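Side-chain contacts in cyanophycinase-like exopeptidase (actinobacterium SCGC AAA027-L06, PDB 6NQC), which probably hydrolyses peptide bonds as a serine peptidase of family S51, the family that includes cyanophycinase and related exopeptidases: residues Pro135-Ile140 with Phe178-Asn183; Glu100-Pro105 with Asp129-Thr134; Ser44-Gly49 with Asp85-Glu90; Ala39-Ser44 with Val220-Lys225; Val240-Gly245 with Gln249-Gly254. All coordinates share one frame; numbering follows the deposited sequence.

Contact 1. Residues Pro135-Ile140 with Phe178-Asn183; sequences PLWQGI and FGIIEN
An offset aromatic stack joins the first turn of helix 135-145 to the loop that leads from strand 175-176 to strand 184-187. The six-membered ring of Trp137 and the ring of Phe178 lie face to face, their centroids 4.5 Å apart and their planes 23° from parallel. The overlap is displaced toward the ring rims, and its closest pair is CZ3 of Trp137 with CD2 of Phe178 at 3.7 Å. Phe178 also lays its CB over the same six-membered ring, a CH-pi contact of 4.0 Å from that CB to the Trp137 centroid. Ile180 comes in from another direction: its CG2 methyl sits in the plane of the indole at its edge, 3.6 Å from CZ2 of Trp137. With CG anti to the backbone N (chi1 165°), Trp137 carries its indole off the helix and across to the loop. With a serine in place of Trp137, the Phe178 ring would probably lose the flat partner on its face, and a gap would open beside the Ile180 methyl. Phe178 also passes near, without touching, the presumed nucleophile elbow of this peptidase. Around the contact, Trp137 rests on Phe119 of strand 116-119, Ile180 on Leu26 of strand 26-29, and Leu136 on helix 105-110.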
# COMPACT_ATOMS: atom_id res chain seq x y z
N PRO A 135 16.00 -6.86 -5.34
CA PRO A 135 15.39 -7.87 -6.21
C PRO A 135 13.96 -8.18 -5.80
O PRO A 135 13.11 -8.40 -6.65
CB PRO A 135 16.33 -9.08 -6.06
CG PRO A 135 17.26 -8.78 -4.97
CD PRO A 135 17.29 -7.31 -4.76
N LEU A 136 13.66 -8.14 -4.50
CA LEU A 136 12.29 -8.42 -4.05
C LEU A 136 11.32 -7.36 -4.58
O LEU A 136 10.22 -7.69 -5.07
CB LEU A 136 12.25 -8.47 -2.52
CG LEU A 136 10.86 -8.83 -1.97
CD1 LEU A 136 10.66 -10.33 -2.09
CD2 LEU A 136 10.71 -8.37 -0.56
N TRP A 137 11.70 -6.10 -4.49
CA TRP A 137 10.84 -5.05 -5.03
C TRP A 137 10.64 -5.22 -6.54
O TRP A 137 9.54 -5.06 -7.05
CB TRP A 137 11.41 -3.65 -4.71
CG TRP A 137 10.70 -2.69 -5.58
CD1 TRP A 137 11.18 -2.06 -6.68
CD2 TRP A 137 9.32 -2.34 -5.47
NE1 TRP A 137 10.18 -1.34 -7.28
CE2 TRP A 137 9.03 -1.48 -6.55
CE3 TRP A 137 8.30 -2.68 -4.59
CZ2 TRP A 137 7.76 -0.96 -6.77
CZ3 TRP A 137 7.05 -2.15 -4.80
CH2 TRP A 137 6.79 -1.30 -5.87
N GLN A 138 11.71 -5.55 -7.27
CA GLN A 138 11.57 -5.73 -8.71
C GLN A 138 10.58 -6.87 -9.00
O GLN A 138 9.75 -6.77 -9.90
CB GLN A 138 12.94 -5.97 -9.34
CG GLN A 138 12.96 -5.85 -10.86
CD GLN A 138 12.38 -4.53 -11.34
OE1 GLN A 138 12.44 -3.52 -10.64
NE2 GLN A 138 11.78 -4.55 -12.53
N GLY A 139 10.65 -7.97 -8.23
CA GLY A 139 9.64 -9.02 -8.34
C GLY A 139 8.22 -8.54 -8.08
O GLY A 139 7.29 -8.87 -8.83
N ILE A 140 8.02 -7.79 -7.01
CA ILE A 140 6.70 -7.25 -6.70
C ILE A 140 6.20 -6.36 -7.84
O ILE A 140 5.03 -6.44 -8.24
CB ILE A 140 6.74 -6.48 -5.36
CG1 ILE A 140 7.13 -7.43 -4.23
CG2 ILE A 140 5.39 -5.78 -5.10
CD1 ILE A 140 7.55 -6.74 -2.97
N PHE A 178 9.02 4.18 -3.67
CA PHE A 178 9.09 3.25 -4.80
C PHE A 178 8.63 3.92 -6.09
O PHE A 178 9.02 3.48 -7.16
CB PHE A 178 8.23 2.02 -4.51
CG PHE A 178 8.57 1.31 -3.23
CD1 PHE A 178 9.88 1.28 -2.75
CD2 PHE A 178 7.59 0.69 -2.49
CE1 PHE A 178 10.17 0.61 -1.59
CE2 PHE A 178 7.88 0.04 -1.31
CZ PHE A 178 9.14 -0.05 -0.87
N GLY A 179 7.79 4.96 -6.00
CA GLY A 179 7.45 5.79 -7.14
C GLY A 179 6.55 5.15 -8.18
O GLY A 179 6.65 5.49 -9.35
N ILE A 180 5.64 4.28 -7.79
CA ILE A 180 4.74 3.70 -8.76
C ILE A 180 3.42 4.44 -8.94
O ILE A 180 2.72 4.19 -9.93
CB ILE A 180 4.45 2.22 -8.40
CG1 ILE A 180 3.83 2.14 -7.03
CG2 ILE A 180 5.74 1.43 -8.55
CD1 ILE A 180 3.10 0.85 -6.84
N ILE A 181 3.01 5.27 -7.99
CA ILE A 181 2.04 6.31 -8.29
C ILE A 181 2.88 7.58 -8.50
O ILE A 181 3.45 8.14 -7.55
CB ILE A 181 0.98 6.45 -7.22
CG1 ILE A 181 1.56 6.56 -5.81
CG2 ILE A 181 0.08 5.22 -7.22
CD1 ILE A 181 0.52 6.70 -4.76
N GLU A 182 3.04 7.98 -9.74
CA GLU A 182 4.04 9.00 -10.03
C GLU A 182 3.58 10.39 -9.62
O GLU A 182 4.42 11.24 -9.26
CB GLU A 182 4.40 8.98 -11.52
CG GLU A 182 5.71 8.24 -11.83
CD GLU A 182 5.97 8.04 -13.33
OE1 GLU A 182 5.60 8.94 -14.13
OE2 GLU A 182 6.54 6.98 -13.69
N ASN A 183 2.28 10.66 -9.68
CA ASN A 183 1.78 12.02 -9.48
C ASN A 183 0.85 12.15 -8.28
O ASN A 183 0.20 13.19 -8.13
CB ASN A 183 1.08 12.52 -10.74
CG ASN A 183 -0.20 11.80 -11.03
OD1 ASN A 183 -0.32 10.60 -10.79
ND2 ASN A 183 -1.17 12.52 -11.56

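Contact 2. Residues Glu100-Pro105 with Asp129-Thr134; sequences EDADNP and DTLINT
Ala102 pushes its single methyl into the bend between helix 124-131 and helix 135-145, where Thr134 and Leu131 receive it. Its CB lies 3.8 Å from CB of Thr134 and equally near that residue's CG2, while CD2 of Leu131 closes in from the helix side at 3.9 Å from Ala102 CB. This part is buried and closely packed. By contrast, Glu100, Asp103 and Asn133 lie at the surface, and the two segments form no hydrogen bond with each other. The polar end of Thr134 is turned to its own segment: OG1, set between the backbone N and the carbonyl carbon (chi1 60°), donates to Leu131 O at 2.7 Å, meeting that oxygen at a C=O angle of 126° and tilted from the carbonyl plane. The same OG1 bonds Trp137 N, so a buried hydroxyl is held twice and the methyl is left facing Ala102. Beyond the side chains, the backbones of Ala102 and Leu136 are hydrogen-bonded. Helix 124-131 is thus linked to helix 135-145 by a type II turn from Leu131 to Thr134, whose last residue is also the N-cap of the second helix, and the 3-10 segment of Ala102 packs against this junction.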
# COMPACT_ATOMS: atom_id res chain seq x y z
N GLU A 100 18.94 -7.25 3.87
CA GLU A 100 19.51 -8.51 3.42
C GLU A 100 18.42 -9.52 3.06
O GLU A 100 18.58 -10.29 2.11
CB GLU A 100 20.41 -9.08 4.52
CG GLU A 100 21.45 -8.10 5.09
CD GLU A 100 20.85 -7.09 6.10
OE1 GLU A 100 20.81 -7.41 7.29
OE2 GLU A 100 20.43 -5.98 5.70
N ASP A 101 17.29 -9.51 3.77
CA ASP A 101 16.24 -10.47 3.49
C ASP A 101 15.58 -10.23 2.13
O ASP A 101 14.95 -11.13 1.60
CB ASP A 101 15.16 -10.42 4.58
CG ASP A 101 15.72 -10.65 5.97
OD1 ASP A 101 16.79 -11.30 6.07
OD2 ASP A 101 15.12 -10.13 6.94
N ALA A 102 15.69 -9.02 1.57
CA ALA A 102 15.09 -8.73 0.28
C ALA A 102 15.89 -9.31 -0.87
O ALA A 102 15.54 -9.06 -2.02
CB ALA A 102 14.91 -7.22 0.13
N ASP A 103 16.95 -10.07 -0.60
CA ASP A 103 17.71 -10.79 -1.62
C ASP A 103 17.41 -12.28 -1.62
O ASP A 103 17.84 -12.98 -2.53
CB ASP A 103 19.23 -10.60 -1.43
CG ASP A 103 19.68 -9.14 -1.50
OD1 ASP A 103 19.15 -8.37 -2.33
OD2 ASP A 103 20.60 -8.77 -0.74
N ASN A 104 16.69 -12.80 -0.60
CA ASN A 104 16.28 -14.19 -0.53
C ASN A 104 15.60 -14.65 -1.81
O ASN A 104 14.45 -14.28 -2.07
CB ASN A 104 15.33 -14.36 0.68
CG ASN A 104 15.03 -15.80 1.00
OD1 ASN A 104 14.82 -16.62 0.11
ND2 ASN A 104 15.00 -16.10 2.28
N PRO A 105 16.25 -15.49 -2.60
CA PRO A 105 15.65 -15.91 -3.89
C PRO A 105 14.35 -16.69 -3.76
O PRO A 105 13.58 -16.74 -4.72
CB PRO A 105 16.74 -16.79 -4.54
CG PRO A 105 17.99 -16.54 -3.74
CD PRO A 105 17.53 -16.18 -2.35
N ASP A 129 13.49 2.44 2.69
CA ASP A 129 14.94 2.20 2.68
C ASP A 129 15.28 0.72 2.60
O ASP A 129 16.30 0.35 2.01
CB ASP A 129 15.57 2.80 3.93
CG ASP A 129 15.61 4.33 3.92
OD1 ASP A 129 15.49 4.94 2.85
OD2 ASP A 129 15.74 4.90 5.02
N THR A 130 14.42 -0.16 3.12
CA THR A 130 14.74 -1.57 3.17
C THR A 130 14.47 -2.27 1.85
O THR A 130 15.24 -3.16 1.48
CB THR A 130 13.96 -2.26 4.31
OG1 THR A 130 14.40 -1.75 5.58
CG2 THR A 130 14.21 -3.71 4.32
N LEU A 131 13.43 -1.88 1.11
CA LEU A 131 13.10 -2.57 -0.13
C LEU A 131 13.51 -1.82 -1.40
O LEU A 131 13.48 -2.43 -2.49
CB LEU A 131 11.60 -2.87 -0.23
CG LEU A 131 11.07 -3.73 0.92
CD1 LEU A 131 9.58 -4.03 0.74
CD2 LEU A 131 11.88 -5.00 1.10
N ILE A 132 13.83 -0.53 -1.31
CA ILE A 132 14.01 0.23 -2.56
C ILE A 132 15.14 -0.41 -3.36
O ILE A 132 16.20 -0.73 -2.81
CB ILE A 132 14.29 1.71 -2.27
CG1 ILE A 132 14.25 2.52 -3.55
CG2 ILE A 132 15.64 1.84 -1.56
CD1 ILE A 132 14.26 4.05 -3.31
N ASN A 133 14.92 -0.59 -4.66
CA ASN A 133 15.95 -1.09 -5.56
C ASN A 133 16.50 -2.44 -5.11
O ASN A 133 17.71 -2.71 -5.21
CB ASN A 133 17.10 -0.09 -5.72
CG ASN A 133 16.63 1.23 -6.21
OD1 ASN A 133 15.62 1.32 -6.91
ND2 ASN A 133 17.35 2.27 -5.86
N THR A 134 15.61 -3.32 -4.65
CA THR A 134 16.03 -4.66 -4.28
C THR A 134 15.44 -5.66 -5.28
O THR A 134 14.44 -5.38 -5.95
CB THR A 134 15.55 -5.07 -2.89
OG1 THR A 134 14.12 -5.01 -2.87
CG2 THR A 134 16.12 -4.21 -1.80

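Contact 3. Residues Ser44-Gly49 with Asp85-Glu90; sequences SLIEDG and DRLGYE
Asp48 OD2 is gripped twice, by a salt bridge from Arg226 and a hydrogen bond with the Ser25 hydroxyl; Asp48 lies on the same turn of helix 39-51 as Ile46 and Glu47, which reach Tyr89. Ile46 carries most of the contact across. Its CG2 methyl stands over the middle of the Tyr89 ring, 3.7 Å from the ring centroid and only 5° off the ring normal, a CH-pi contact that touches all six ring carbons about equally. CG2 is anti to the backbone N (chi1 of Ile46 -65°), leaving the other branch to run beside the ring: Ile46 CD1 comes to 3.8 Å from Tyr89 CD2 and, more loosely, to 4.3 Å from Leu87 CD1. The second segment is the end of helix 70-87, the helix of a beta-alpha-beta crossover between the parallel strands 57-61 and 90-93. A Schellman motif stops this helix, with Tyr89 N bonded to Ala84 O and Gly88 in the C-prime position at positive phi. The chain turns there, and Tyr89 is brought back against helix 39-51. A serine at Tyr89 would probably leave the Ile46 methyl without its aromatic face and open a gap between the two helices. Toward the phenol end the packing thins to a partly exposed margin. There Glu47 crosses the tyrosine at about a right angle, its CG 3.9 Å from Tyr89 OH, with carboxylate and ring planes 77° apart. Lys43 and Ile50 of the same helix also touch Tyr89.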
# COMPACT_ATOMS: atom_id res chain seq x y z
N SER A 44 -11.79 -8.63 -2.88
CA SER A 44 -11.93 -8.18 -4.26
C SER A 44 -10.57 -8.00 -4.94
O SER A 44 -10.43 -8.24 -6.14
CB SER A 44 -12.72 -6.87 -4.30
OG SER A 44 -12.00 -5.76 -3.74
N LEU A 45 -9.56 -7.53 -4.19
CA LEU A 45 -8.22 -7.40 -4.75
C LEU A 45 -7.63 -8.76 -5.10
O LEU A 45 -6.92 -8.90 -6.10
CB LEU A 45 -7.30 -6.70 -3.75
CG LEU A 45 -7.56 -5.23 -3.45
CD1 LEU A 45 -6.62 -4.70 -2.34
CD2 LEU A 45 -7.37 -4.42 -4.72
N ILE A 46 -7.90 -9.78 -4.26
CA ILE A 46 -7.42 -11.12 -4.56
C ILE A 46 -8.12 -11.65 -5.80
O ILE A 46 -7.49 -12.24 -6.69
CB ILE A 46 -7.64 -12.06 -3.37
CG1 ILE A 46 -6.78 -11.60 -2.21
CG2 ILE A 46 -7.33 -13.50 -3.77
CD1 ILE A 46 -7.25 -12.14 -0.88
N GLU A 47 -9.43 -11.41 -5.88
CA GLU A 47 -10.21 -11.81 -7.05
C GLU A 47 -9.71 -11.13 -8.32
O GLU A 47 -9.63 -11.77 -9.37
CB GLU A 47 -11.68 -11.47 -6.81
CG GLU A 47 -12.32 -12.35 -5.77
CD GLU A 47 -13.76 -11.93 -5.46
OE1 GLU A 47 -14.09 -10.73 -5.55
OE2 GLU A 47 -14.56 -12.83 -5.14
N ASP A 48 -9.34 -9.85 -8.23
CA ASP A 48 -8.80 -9.16 -9.39
C ASP A 48 -7.55 -9.86 -9.92
O ASP A 48 -7.38 -10.02 -11.14
CB ASP A 48 -8.47 -7.71 -9.01
CG ASP A 48 -9.74 -6.83 -8.81
OD1 ASP A 48 -10.85 -7.22 -9.20
OD2 ASP A 48 -9.60 -5.69 -8.28
N GLY A 49 -6.64 -10.25 -9.03
CA GLY A 49 -5.41 -10.88 -9.48
C GLY A 49 -5.66 -12.29 -9.99
O GLY A 49 -5.01 -12.75 -10.94
N ASP A 85 -7.73 -16.63 6.18
CA ASP A 85 -8.62 -17.75 6.47
C ASP A 85 -10.09 -17.37 6.34
O ASP A 85 -10.89 -18.11 5.78
CB ASP A 85 -8.34 -18.28 7.88
CG ASP A 85 -6.99 -19.02 7.98
OD1 ASP A 85 -6.42 -19.37 6.92
OD2 ASP A 85 -6.52 -19.24 9.12
N ARG A 86 -10.47 -16.20 6.86
CA ARG A 86 -11.85 -15.76 6.71
C ARG A 86 -12.23 -15.60 5.25
O ARG A 86 -13.38 -15.84 4.88
CB ARG A 86 -12.07 -14.43 7.45
CG ARG A 86 -11.96 -14.53 8.97
CD ARG A 86 -12.52 -13.29 9.67
NE ARG A 86 -11.66 -12.13 9.50
CZ ARG A 86 -10.63 -11.85 10.28
NH1 ARG A 86 -10.34 -12.63 11.31
NH2 ARG A 86 -9.89 -10.78 10.04
N LEU A 87 -11.30 -15.15 4.40
CA LEU A 87 -11.65 -14.90 3.01
C LEU A 87 -11.59 -16.17 2.15
O LEU A 87 -12.17 -16.19 1.07
CB LEU A 87 -10.74 -13.84 2.39
CG LEU A 87 -10.70 -12.54 3.17
CD1 LEU A 87 -9.80 -11.50 2.49
CD2 LEU A 87 -12.09 -11.98 3.30
N GLY A 88 -10.86 -17.19 2.60
CA GLY A 88 -10.74 -18.41 1.83
C GLY A 88 -9.55 -18.54 0.93
O GLY A 88 -9.60 -19.33 -0.02
N TYR A 89 -8.45 -17.83 1.19
CA TYR A 89 -7.24 -17.93 0.40
C TYR A 89 -6.03 -18.18 1.29
O TYR A 89 -5.98 -17.70 2.44
CB TYR A 89 -7.02 -16.65 -0.44
CG TYR A 89 -8.23 -16.31 -1.27
CD1 TYR A 89 -8.45 -16.92 -2.50
CD2 TYR A 89 -9.18 -15.42 -0.81
CE1 TYR A 89 -9.59 -16.62 -3.25
CE2 TYR A 89 -10.28 -15.11 -1.54
CZ TYR A 89 -10.50 -15.72 -2.75
OH TYR A 89 -11.62 -15.40 -3.46
N GLU A 90 -5.09 -18.95 0.76
CA GLU A 90 -3.84 -19.19 1.45
C GLU A 90 -3.03 -17.89 1.57
O GLU A 90 -2.87 -17.14 0.61
CB GLU A 90 -3.03 -20.22 0.68
CG GLU A 90 -1.82 -20.71 1.43
CD GLU A 90 -0.97 -21.61 0.61
OE1 GLU A 90 -1.23 -21.70 -0.62
OE2 GLU A 90 -0.03 -22.22 1.18

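Contact 4. Residues Ala39-Ser44 with Val220-Lys225; sequences AEFEKS and VTALVK
Phe41 reaches from helix 39-51 to strand 221-225 and meets it at two side chains. Just before the strand, Val220 N bonds Ser31 OG; Thr221 opens the strand, its OG1 hydrogen-bonded to Ala238 N and to the carbonyl of Glu219, a residue that may be the acid of a Ser-His-Glu triad. Ala222 then makes the first touch: its CB lies over one face of the Phe41 ring, displaced toward the rim, 3.8 Å from CE2 of Phe41 and 24° off the ring normal as seen from the centroid. Leu223 turns to the other side of the strand. Val224 returns to the ring, placing its CB at the edge, near the ring plane, 3.7 Å from CE1 of Phe41; the two side chains run alongside each other in opposite directions. Phe41 can span both residues because its CG is anti to the backbone N (chi1 175°), which extends the ring away from the helix. One turn on, Ser44 OG bonds the Phe41 carbonyl oxygen at 2.6 Å. The contact lies buried between helix and mixed sheet, where Phe41 also touches Val29 of strand 26-29 and Val235 of strand 232-236, the neighbours of strand 221-225 in the sheet.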
# COMPACT_ATOMS: atom_id res chain seq x y z
N ALA A 39 -12.49 -6.52 4.82
CA ALA A 39 -12.37 -7.88 4.34
C ALA A 39 -12.89 -8.02 2.92
O ALA A 39 -12.25 -8.70 2.10
CB ALA A 39 -13.11 -8.84 5.29
N GLU A 40 -14.03 -7.42 2.59
CA GLU A 40 -14.51 -7.56 1.23
C GLU A 40 -13.65 -6.77 0.25
O GLU A 40 -13.48 -7.20 -0.90
CB GLU A 40 -15.97 -7.13 1.10
CG GLU A 40 -16.54 -7.34 -0.34
CD GLU A 40 -16.16 -8.70 -0.99
OE1 GLU A 40 -15.50 -8.69 -2.07
OE2 GLU A 40 -16.52 -9.75 -0.42
N PHE A 41 -13.10 -5.64 0.67
CA PHE A 41 -12.14 -4.94 -0.18
C PHE A 41 -10.94 -5.83 -0.49
O PHE A 41 -10.53 -5.95 -1.66
CB PHE A 41 -11.68 -3.65 0.48
CG PHE A 41 -10.60 -2.94 -0.28
CD1 PHE A 41 -10.83 -2.50 -1.58
CD2 PHE A 41 -9.36 -2.73 0.28
CE1 PHE A 41 -9.83 -1.87 -2.30
CE2 PHE A 41 -8.37 -2.08 -0.40
CZ PHE A 41 -8.60 -1.66 -1.71
N GLU A 42 -10.33 -6.43 0.56
CA GLU A 42 -9.13 -7.24 0.34
C GLU A 42 -9.46 -8.46 -0.54
O GLU A 42 -8.68 -8.83 -1.43
CB GLU A 42 -8.51 -7.66 1.68
CG GLU A 42 -7.80 -6.46 2.39
CD GLU A 42 -7.38 -6.68 3.83
OE1 GLU A 42 -7.39 -7.84 4.33
OE2 GLU A 42 -7.01 -5.66 4.46
N LYS A 43 -10.62 -9.08 -0.30
CA LYS A 43 -11.06 -10.19 -1.15
C LYS A 43 -11.16 -9.78 -2.60
O LYS A 43 -10.73 -10.53 -3.50
CB LYS A 43 -12.39 -10.75 -0.67
CG LYS A 43 -12.74 -12.06 -1.36
CD LYS A 43 -14.08 -12.65 -0.85
CE LYS A 43 -14.67 -13.58 -1.92
NZ LYS A 43 -15.46 -14.71 -1.37
N SER A 44 -11.79 -8.63 -2.88
CA SER A 44 -11.93 -8.18 -4.26
C SER A 44 -10.57 -8.00 -4.94
O SER A 44 -10.43 -8.24 -6.14
CB SER A 44 -12.72 -6.87 -4.30
OG SER A 44 -12.00 -5.76 -3.74
N VAL A 220 -9.81 3.33 7.99
CA VAL A 220 -10.70 2.29 7.48
C VAL A 220 -11.37 2.73 6.20
O VAL A 220 -12.52 2.41 5.94
CB VAL A 220 -11.74 1.93 8.57
CG1 VAL A 220 -12.43 0.63 8.22
CG2 VAL A 220 -11.07 1.85 9.92
N THR A 221 -10.61 3.43 5.36
CA THR A 221 -11.05 3.87 4.04
C THR A 221 -9.92 3.57 3.07
O THR A 221 -8.74 3.52 3.47
CB THR A 221 -11.38 5.35 4.03
OG1 THR A 221 -12.28 5.64 5.12
CG2 THR A 221 -12.04 5.79 2.75
N ALA A 222 -10.29 3.35 1.80
CA ALA A 222 -9.33 3.04 0.77
C ALA A 222 -9.75 3.70 -0.54
O ALA A 222 -10.91 4.09 -0.74
CB ALA A 222 -9.16 1.51 0.57
N LEU A 223 -8.77 3.84 -1.40
CA LEU A 223 -8.94 4.27 -2.78
C LEU A 223 -8.30 3.20 -3.65
O LEU A 223 -7.17 2.78 -3.39
CB LEU A 223 -8.30 5.63 -3.01
CG LEU A 223 -8.65 6.38 -4.29
CD1 LEU A 223 -10.11 6.86 -4.22
CD2 LEU A 223 -7.69 7.55 -4.46
N VAL A 224 -9.02 2.75 -4.68
CA VAL A 224 -8.56 1.66 -5.51
C VAL A 224 -8.69 2.04 -6.97
O VAL A 224 -9.70 2.62 -7.39
CB VAL A 224 -9.34 0.35 -5.23
CG1 VAL A 224 -10.80 0.54 -5.57
CG2 VAL A 224 -8.75 -0.79 -6.02
N LYS A 225 -7.68 1.69 -7.75
CA LYS A 225 -7.74 1.77 -9.21
C LYS A 225 -7.78 0.32 -9.68
O LYS A 225 -6.77 -0.39 -9.60
CB LYS A 225 -6.57 2.51 -9.83
CG LYS A 225 -6.63 2.53 -11.40
CD LYS A 225 -5.35 3.03 -12.04
CE LYS A 225 -5.22 4.53 -11.97
NZ LYS A 225 -3.93 5.03 -12.62

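Contact 5. Residues Val240-Gly245 with Gln249-Gly254; sequences VHILKG and QQLTAG
Strands 240-244 and 249-251 run antiparallel, their axes 4.8 Å apart at closest and their directions at 159°, with Val240 paired to Leu251 and Ile242 to Gln249 as hydrogen-bonded pairs and His241 to Gln250 as the non-hydrogen-bonded pair between them. They form a beta hairpin whose second strand lies at the edge of a four-stranded mixed sheet. Val240 N reaches Leu251 O at 2.8 Å, Leu251 N returns to Val240 O at 2.9 Å, and Ile242 N meets Gln249 O at 2.8 Å; the last rung, Gln249 N to Ile242 O, is weak. Past it, Leu243 and Lys244 both face Leu214, a classic beta bulge in strand 240-244. On one face of the hairpin the side chains are mainly apolar. Ile242 CG1 touches Leu251 CD1 at 3.6 Å, the two side chains slanting past each other, while Val240 and Leu251 both rest on Val234 and Ile242 meets Ile257. On the other face the His241 and Gln250 side chains cross at a slant, Gln250 CG 3.6 Å from His241 ND1, with imidazole and amide planes 39° apart. NE2 of His241 bonds Asp218 OD1, which fixes the ring from its far end, and the ring also meets Phe190. Gln250 is bent at chi2 (75°), which folds its amide back over the hairpin, where one water accepts from Gln250 NE2 at 2.8 Å and donates to Ile242 O at 2.9 Å.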
# COMPACT_ATOMS: atom_id res chain seq x y z
N VAL A 240 -12.14 10.15 1.48
CA VAL A 240 -10.90 10.51 0.81
C VAL A 240 -10.96 12.00 0.54
O VAL A 240 -11.95 12.50 -0.02
CB VAL A 240 -10.70 9.74 -0.50
CG1 VAL A 240 -9.53 10.31 -1.28
CG2 VAL A 240 -10.52 8.27 -0.21
N HIS A 241 -9.90 12.71 0.88
CA HIS A 241 -9.81 14.15 0.75
C HIS A 241 -8.82 14.52 -0.34
O HIS A 241 -7.66 14.11 -0.31
CB HIS A 241 -9.40 14.75 2.09
CG HIS A 241 -10.17 14.21 3.23
ND1 HIS A 241 -11.24 14.88 3.79
CD2 HIS A 241 -10.07 13.04 3.90
CE1 HIS A 241 -11.75 14.16 4.77
NE2 HIS A 241 -11.06 13.04 4.86
N ILE A 242 -9.31 15.27 -1.32
CA ILE A 242 -8.43 15.85 -2.34
C ILE A 242 -7.87 17.14 -1.77
O ILE A 242 -8.62 18.09 -1.52
CB ILE A 242 -9.18 16.09 -3.65
CG1 ILE A 242 -9.94 14.83 -4.05
CG2 ILE A 242 -8.22 16.53 -4.75
CD1 ILE A 242 -9.12 13.53 -3.93
N LEU A 243 -6.55 17.21 -1.60
CA LEU A 243 -5.96 18.32 -0.86
C LEU A 243 -5.21 19.33 -1.73
O LEU A 243 -5.30 20.53 -1.46
CB LEU A 243 -4.99 17.80 0.22
CG LEU A 243 -5.62 16.83 1.22
CD1 LEU A 243 -4.58 16.31 2.15
CD2 LEU A 243 -6.73 17.50 1.99
N LYS A 244 -4.47 18.86 -2.72
CA LYS A 244 -3.61 19.71 -3.53
C LYS A 244 -3.47 19.08 -4.91
O LYS A 244 -3.50 17.85 -5.04
CB LYS A 244 -2.23 19.90 -2.88
CG LYS A 244 -1.34 20.81 -3.65
CD LYS A 244 -0.17 21.27 -2.82
CE LYS A 244 1.05 20.43 -3.11
NZ LYS A 244 1.70 20.00 -1.87
N GLY A 245 -3.29 19.95 -5.93
CA GLY A 245 -3.12 19.56 -7.30
C GLY A 245 -4.42 19.33 -8.06
O GLY A 245 -4.37 19.17 -9.29
N GLN A 249 -11.93 18.65 -2.32
CA GLN A 249 -13.11 17.81 -2.49
C GLN A 249 -13.01 16.70 -1.45
O GLN A 249 -11.92 16.24 -1.09
CB GLN A 249 -13.13 17.21 -3.92
CG GLN A 249 -14.33 16.36 -4.24
CD GLN A 249 -14.26 15.77 -5.64
OE1 GLN A 249 -13.33 16.04 -6.41
NE2 GLN A 249 -15.24 14.95 -5.97
N GLN A 250 -14.17 16.23 -0.98
CA GLN A 250 -14.26 15.06 -0.11
C GLN A 250 -15.15 14.04 -0.80
O GLN A 250 -16.21 14.37 -1.32
CB GLN A 250 -14.78 15.40 1.29
CG GLN A 250 -13.92 16.45 2.04
CD GLN A 250 -14.13 17.88 1.49
OE1 GLN A 250 -15.27 18.34 1.34
NE2 GLN A 250 -13.02 18.59 1.18
N LEU A 251 -14.68 12.80 -0.85
CA LEU A 251 -15.34 11.70 -1.50
C LEU A 251 -15.60 10.59 -0.50
O LEU A 251 -14.74 10.26 0.32
CB LEU A 251 -14.48 11.14 -2.65
CG LEU A 251 -14.15 12.15 -3.75
CD1 LEU A 251 -12.90 12.93 -3.42
CD2 LEU A 251 -13.97 11.46 -5.08
N THR A 252 -16.78 9.97 -0.63
CA THR A 252 -17.15 8.82 0.17
C THR A 252 -17.24 7.58 -0.69
O THR A 252 -17.07 7.63 -1.94
CB THR A 252 -18.49 9.06 0.88
OG1 THR A 252 -19.52 9.29 -0.10
CG2 THR A 252 -18.38 10.26 1.81
N ALA A 253 -17.56 6.46 -0.03
CA ALA A 253 -17.65 5.16 -0.66
C ALA A 253 -18.56 5.20 -1.88
O ALA A 253 -19.68 5.71 -1.85
CB ALA A 253 -18.18 4.11 0.35
N GLY A 254 -18.05 4.64 -2.99
CA GLY A 254 -18.76 4.57 -4.21
C GLY A 254 -18.35 5.62 -5.22
O GLY A 254 -18.47 5.38 -6.43
O HOH W 1 -10.23 18.50 0.90

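How the contacts relate
From the N terminus, helix 39-51 opens contact 4 and, from Ser44 onward, contact 3. Contact 3 closes first, at the end of helix 70-87. Contacts 2 and 1 then follow in series, one closing at the corner before helix 135-145, the other running from that helix to the loop before strand 184-187; they touch where the 3-10 segment meets the start of that helix. All three are nested in the long loop that contact 4 closes by returning to strand 221-225, on the opposite side of the chain's centre from contacts 1 and 2. Contact 5 is a later local hairpin, whose Val240 packs on contact 4, where the small sheet meets the main one. No loops cross.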